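Local atomic coordinates of phosphocarrier protein (Mycoplasma capricolum, PDB entry 1PCH), a protein that relays phosphoryl groups as the general, non-sugar-specific component of the phosphoenolpyruvate-dependent sugar phosphotransferase system. Residues A[7-11]-A[12-16]; A[43-46]-A[47-50]. One frame throughout, in Å; residues are numbered along the deposited sequence.

Contact 1 of 2, residues A[7-11]-A[12-16]; sequences ITDKV and GLHAR
Asp9 reaches across the active-site loop of HPr to the imidazole of His14, the residue that becomes the pros-phosphohistidine intermediate and here also the N-cap of helix 15-25. The two groups meet almost perpendicularly, with carboxylate and ring planes 75° apart. His14 NE2 donates a hydrogen bond to Asp9 OD2 at 2.9 Å, somewhat bent (143°); the oxygen lies essentially in the ring plane, at the ring edge, while the nitrogen comes in from above the carboxylate plane. With CG anti to the backbone N (chi1 -176°), Asp9 carries its carboxylate forward along the chain, where OD1 takes the backbone N-H of Val11 at 2.6 Å. That bond closes an Asx turn, and having both oxygens engaged should restrict the carboxylate's rotation. Gly12 N donates to Asp9 O at 3.2 Å, approaching obliquely from above the carbonyl plane; Thr56 OG1 also bonds to this oxygen. Ile7 CG2 packs on Gly12 CA. Val11 crosses the histidine at about a right angle: its CB approaches His14 CD2 obliquely at 3.8 Å, and Val11 CG1 lies 4.0 Å from His14 CG.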
loop_
_atom_site.group_PDB
_atom_site.type_symbol
_atom_site.label_atom_id
_atom_site.label_comp_id
_atom_site.label_asym_id
_atom_site.label_seq_id
_atom_site.Cartn_x
_atom_site.Cartn_y
_atom_site.Cartn_z
ATOM N N ILE A 7 9.208 3.741 -1.656
ATOM C CA ILE A 7 8.756 3.419 -2.999
ATOM C C ILE A 7 9.932 3.579 -3.970
ATOM O O ILE A 7 10.468 4.647 -4.086
ATOM C CB ILE A 7 7.651 4.410 -3.448
ATOM C CG1 ILE A 7 6.431 4.374 -2.563
ATOM C CG2 ILE A 7 7.391 4.188 -4.925
ATOM C CD1 ILE A 7 5.758 2.987 -2.542
ATOM N N THR A 8 10.327 2.483 -4.611
ATOM C CA THR A 8 11.468 2.617 -5.517
ATOM C C THR A 8 11.075 2.597 -6.961
ATOM O O THR A 8 11.946 2.778 -7.827
ATOM C CB THR A 8 12.515 1.543 -5.228
ATOM O OG1 THR A 8 11.862 0.286 -5.015
ATOM C CG2 THR A 8 13.210 1.915 -3.909
ATOM N N ASP A 9 9.781 2.367 -7.211
ATOM C CA ASP A 9 9.301 2.357 -8.592
ATOM C C ASP A 9 9.545 3.800 -9.163
ATOM O O ASP A 9 9.281 4.711 -8.437
ATOM C CB ASP A 9 7.814 2.084 -8.622
ATOM C CG ASP A 9 7.266 1.971 -10.033
ATOM O OD1 ASP A 9 7.587 2.820 -10.872
ATOM O OD2 ASP A 9 6.478 1.022 -10.275
ATOM N N LYS A 10 10.110 3.877 -10.341
ATOM C CA LYS A 10 10.455 5.150 -10.965
ATOM C C LYS A 10 9.252 5.956 -11.381
ATOM O O LYS A 10 9.361 7.149 -11.726
ATOM C CB LYS A 10 11.373 4.891 -12.172
ATOM C CG LYS A 10 12.787 4.419 -11.711
ATOM C CD LYS A 10 13.661 4.241 -12.923
ATOM C CE LYS A 10 14.599 3.080 -12.864
ATOM N NZ LYS A 10 15.080 2.704 -14.246
ATOM N N VAL A 11 8.075 5.352 -11.369
ATOM C CA VAL A 11 6.857 6.094 -11.743
ATOM C C VAL A 11 6.003 6.327 -10.506
ATOM O O VAL A 11 4.956 6.962 -10.513
ATOM C CB VAL A 11 6.040 5.318 -12.805
ATOM C CG1 VAL A 11 4.845 6.161 -13.247
ATOM C CG2 VAL A 11 6.919 5.016 -14.029
ATOM N N GLY A 12 6.453 5.750 -9.363
ATOM C CA GLY A 12 5.686 5.927 -8.163
ATOM C C GLY A 12 4.603 4.840 -8.028
ATOM O O GLY A 12 4.708 3.781 -8.585
ATOM N N LEU A 13 3.601 5.191 -7.264
ATOM C CA LEU A 13 2.491 4.295 -6.971
ATOM C C LEU A 13 1.396 4.616 -8.000
ATOM O O LEU A 13 0.606 5.523 -7.804
ATOM C CB LEU A 13 2.018 4.434 -5.548
ATOM C CG LEU A 13 1.513 3.117 -4.914
ATOM C CD1 LEU A 13 1.018 3.339 -3.507
ATOM C CD2 LEU A 13 0.403 2.580 -5.800
ATOM N N HIS A 14 1.596 3.975 -9.150
ATOM C CA HIS A 14 0.798 4.219 -10.312
ATOM C C HIS A 14 -0.260 3.143 -10.505
ATOM O O HIS A 14 -0.500 2.326 -9.621
ATOM C CB HIS A 14 1.689 4.343 -11.544
ATOM C CG HIS A 14 2.576 3.174 -11.761
ATOM N ND1 HIS A 14 2.306 2.217 -12.741
ATOM C CD2 HIS A 14 3.742 2.802 -11.172
ATOM C CE1 HIS A 14 3.274 1.335 -12.758
ATOM N NE2 HIS A 14 4.147 1.642 -11.796
ATOM N N ALA A 15 -1.032 3.278 -11.589
ATOM C CA ALA A 15 -2.190 2.460 -11.769
ATOM C C ALA A 15 -2.011 0.994 -11.573
ATOM O O ALA A 15 -2.883 0.384 -10.890
ATOM C CB ALA A 15 -2.939 2.795 -13.053
ATOM N N ARG A 16 -1.034 0.382 -12.181
ATOM C CA ARG A 16 -0.876 -1.091 -12.100
ATOM C C ARG A 16 -0.754 -1.556 -10.682
ATOM O O ARG A 16 -1.494 -2.415 -10.165
ATOM C CB ARG A 16 0.319 -1.479 -12.953
ATOM C CG ARG A 16 0.289 -2.923 -13.453
ATOM C CD ARG A 16 1.623 -3.289 -14.094
#

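Contact 2 of 2, residues A[43-46]-A[47-50]; sequences LKSI and MNVM. With SO4 (sulfate ion), chain B.
Ser45 caps helix 46-52: its OG accepts the backbone N-H of Asn48 at 2.9 Å in a nearly straight bond (166°), the classic N-cap arrangement. A chi1 of 164° sets OG beside the serine's own carbonyl carbon, within range of Asn48 N, while Ser45 CB packs against Asn48 CB at 3.6 Å. The helical bonds begin at once. Ser45 O receives Val49 N at 3.0 Å, and Ile46 O receives Met50 N at 2.9 Å.

Two N-H groups at the start of the helix have no earlier helical carbonyl to use, and a sulfate, probably from the crystallisation liquor, takes both. Ile46 N donates to sulfate O2 at 3.0 Å and Met47 N to sulfate O3 at 3.2 Å; Ser45 OG adds a weak bond to that same O3. The serine hydroxyl thus faces the helix as an acceptor and the anion as a donor. The side-chain OD1 of Asn48 accepts from the backbone N of Asn42.

Apolar contacts complete the turn. Leu43 CD1 meets Val49 CG2 at 3.8 Å, the two side chains crossing at a slant, on the face turned to Ile34 of strand 31-36. Ile46 and Met50 lie alongside, pointing the same way, with CG1 of the first touching CG of the second.

The positive end of the helix dipole probably helps hold the sulfate. Ser45 is the predicted target of HPrK/P, unphosphorylated here, and the sulfate is consistent with a helix start that tolerates a tetrahedral anion near the hydroxyl; how a phosphate on OG would sit is not seen here.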
loop_
_atom_site.group_PDB
_atom_site.type_symbol
_atom_site.label_atom_id
_atom_site.label_comp_id
_atom_site.label_asym_id
_atom_site.label_seq_id
_atom_site.Cartn_x
_atom_site.Cartn_y
_atom_site.Cartn_z
ATOM N N LEU A 43 -6.352 1.823 1.454
ATOM C CA LEU A 43 -5.620 1.060 0.470
ATOM C C LEU A 43 -6.530 0.214 -0.405
ATOM O O LEU A 43 -6.141 -0.258 -1.473
ATOM C CB LEU A 43 -4.495 0.290 1.107
ATOM C CG LEU A 43 -3.449 -0.342 0.227
ATOM C CD1 LEU A 43 -2.661 0.550 -0.643
ATOM C CD2 LEU A 43 -2.665 -1.409 0.948
ATOM N N LYS A 44 -7.763 0.061 0.089
ATOM C CA LYS A 44 -8.750 -0.712 -0.643
ATOM C C LYS A 44 -9.351 0.071 -1.789
ATOM O O LYS A 44 -10.012 -0.481 -2.659
ATOM C CB LYS A 44 -9.867 -1.200 0.311
ATOM C CG LYS A 44 -9.372 -2.129 1.388
ATOM C CD LYS A 44 -10.450 -2.458 2.397
ATOM C CE LYS A 44 -9.963 -3.570 3.334
ATOM N NZ LYS A 44 -11.046 -3.911 4.320
ATOM N N SER A 45 -9.139 1.381 -1.772
ATOM C CA SER A 45 -9.662 2.252 -2.816
ATOM C C SER A 45 -8.569 2.670 -3.802
ATOM O O SER A 45 -7.649 3.414 -3.442
ATOM C CB SER A 45 -10.263 3.513 -2.193
ATOM O OG SER A 45 -10.458 4.534 -3.152
ATOM N N ILE A 46 -8.719 2.263 -5.058
ATOM C CA ILE A 46 -7.732 2.644 -6.057
ATOM C C ILE A 46 -7.716 4.152 -6.261
ATOM O O ILE A 46 -6.695 4.759 -6.479
ATOM C CB ILE A 46 -7.939 1.959 -7.414
ATOM C CG1 ILE A 46 -6.909 2.496 -8.455
ATOM C CG2 ILE A 46 -9.332 2.219 -7.961
ATOM C CD1 ILE A 46 -6.621 1.447 -9.505
ATOM N N MET A 47 -8.928 4.758 -6.227
ATOM C CA MET A 47 -8.980 6.197 -6.362
ATOM C C MET A 47 -8.269 6.912 -5.263
ATOM O O MET A 47 -7.437 7.847 -5.520
ATOM C CB MET A 47 -10.448 6.661 -6.462
ATOM C CG MET A 47 -10.566 8.160 -6.283
ATOM S SD MET A 47 -12.233 8.826 -6.417
ATOM C CE MET A 47 -11.862 10.554 -6.753
ATOM N N ASN A 48 -8.465 6.521 -4.024
ATOM C CA ASN A 48 -7.817 7.110 -2.881
ATOM C C ASN A 48 -6.280 7.030 -3.005
ATOM O O ASN A 48 -5.583 7.986 -2.745
ATOM C CB ASN A 48 -8.140 6.311 -1.609
ATOM C CG ASN A 48 -9.264 6.808 -0.788
ATOM O OD1 ASN A 48 -9.194 6.722 0.460
ATOM N ND2 ASN A 48 -10.309 7.324 -1.414
ATOM N N VAL A 49 -5.836 5.861 -3.396
ATOM C CA VAL A 49 -4.403 5.602 -3.517
ATOM C C VAL A 49 -3.809 6.376 -4.657
ATOM O O VAL A 49 -2.736 7.013 -4.529
ATOM C CB VAL A 49 -4.130 4.108 -3.584
ATOM C CG1 VAL A 49 -2.814 3.749 -4.153
ATOM C CG2 VAL A 49 -4.519 3.436 -2.290
ATOM N N MET A 50 -4.479 6.461 -5.785
ATOM C CA MET A 50 -3.977 7.262 -6.882
ATOM C C MET A 50 -3.957 8.760 -6.557
ATOM O O MET A 50 -3.047 9.460 -7.000
ATOM C CB MET A 50 -4.803 6.971 -8.120
ATOM C CG MET A 50 -4.667 5.506 -8.553
ATOM S SD MET A 50 -3.102 5.122 -9.255
ATOM C CE MET A 50 -3.380 5.410 -10.994
HETATM S S SO4 B . -12.454 2.232 -5.723
HETATM O O1 SO4 B . -13.518 1.877 -6.743
HETATM O O2 SO4 B . -11.396 1.158 -5.766
HETATM O O3 SO4 B . -11.908 3.566 -6.008
HETATM O O4 SO4 B . -13.098 2.189 -4.361
#

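How the contacts relate
Contact 1 comes first along the chain and carries the active-site histidine; contact 2 holds the predicted regulatory serine. Their centres are 13 Å apart, yet the two touch directly. Leu13 CD2 meets Val49 CG1 at 3.8 Å, joining the active-site loop to the buried side of helix 46-52. Met50, on the same helix, packs against the start of helix 15-25: in the conformer given, one of two, its SD lies 3.7 Å from His14 C, and its side chain is about 5 Å from that of His14. Both contacts lie at helix N-termini, His14 and Ser45 being the N-caps. The sulfate lies at the N-terminus of helix 46-52, bound by main-chain N-H groups of Ile46 and Met47, not at His14.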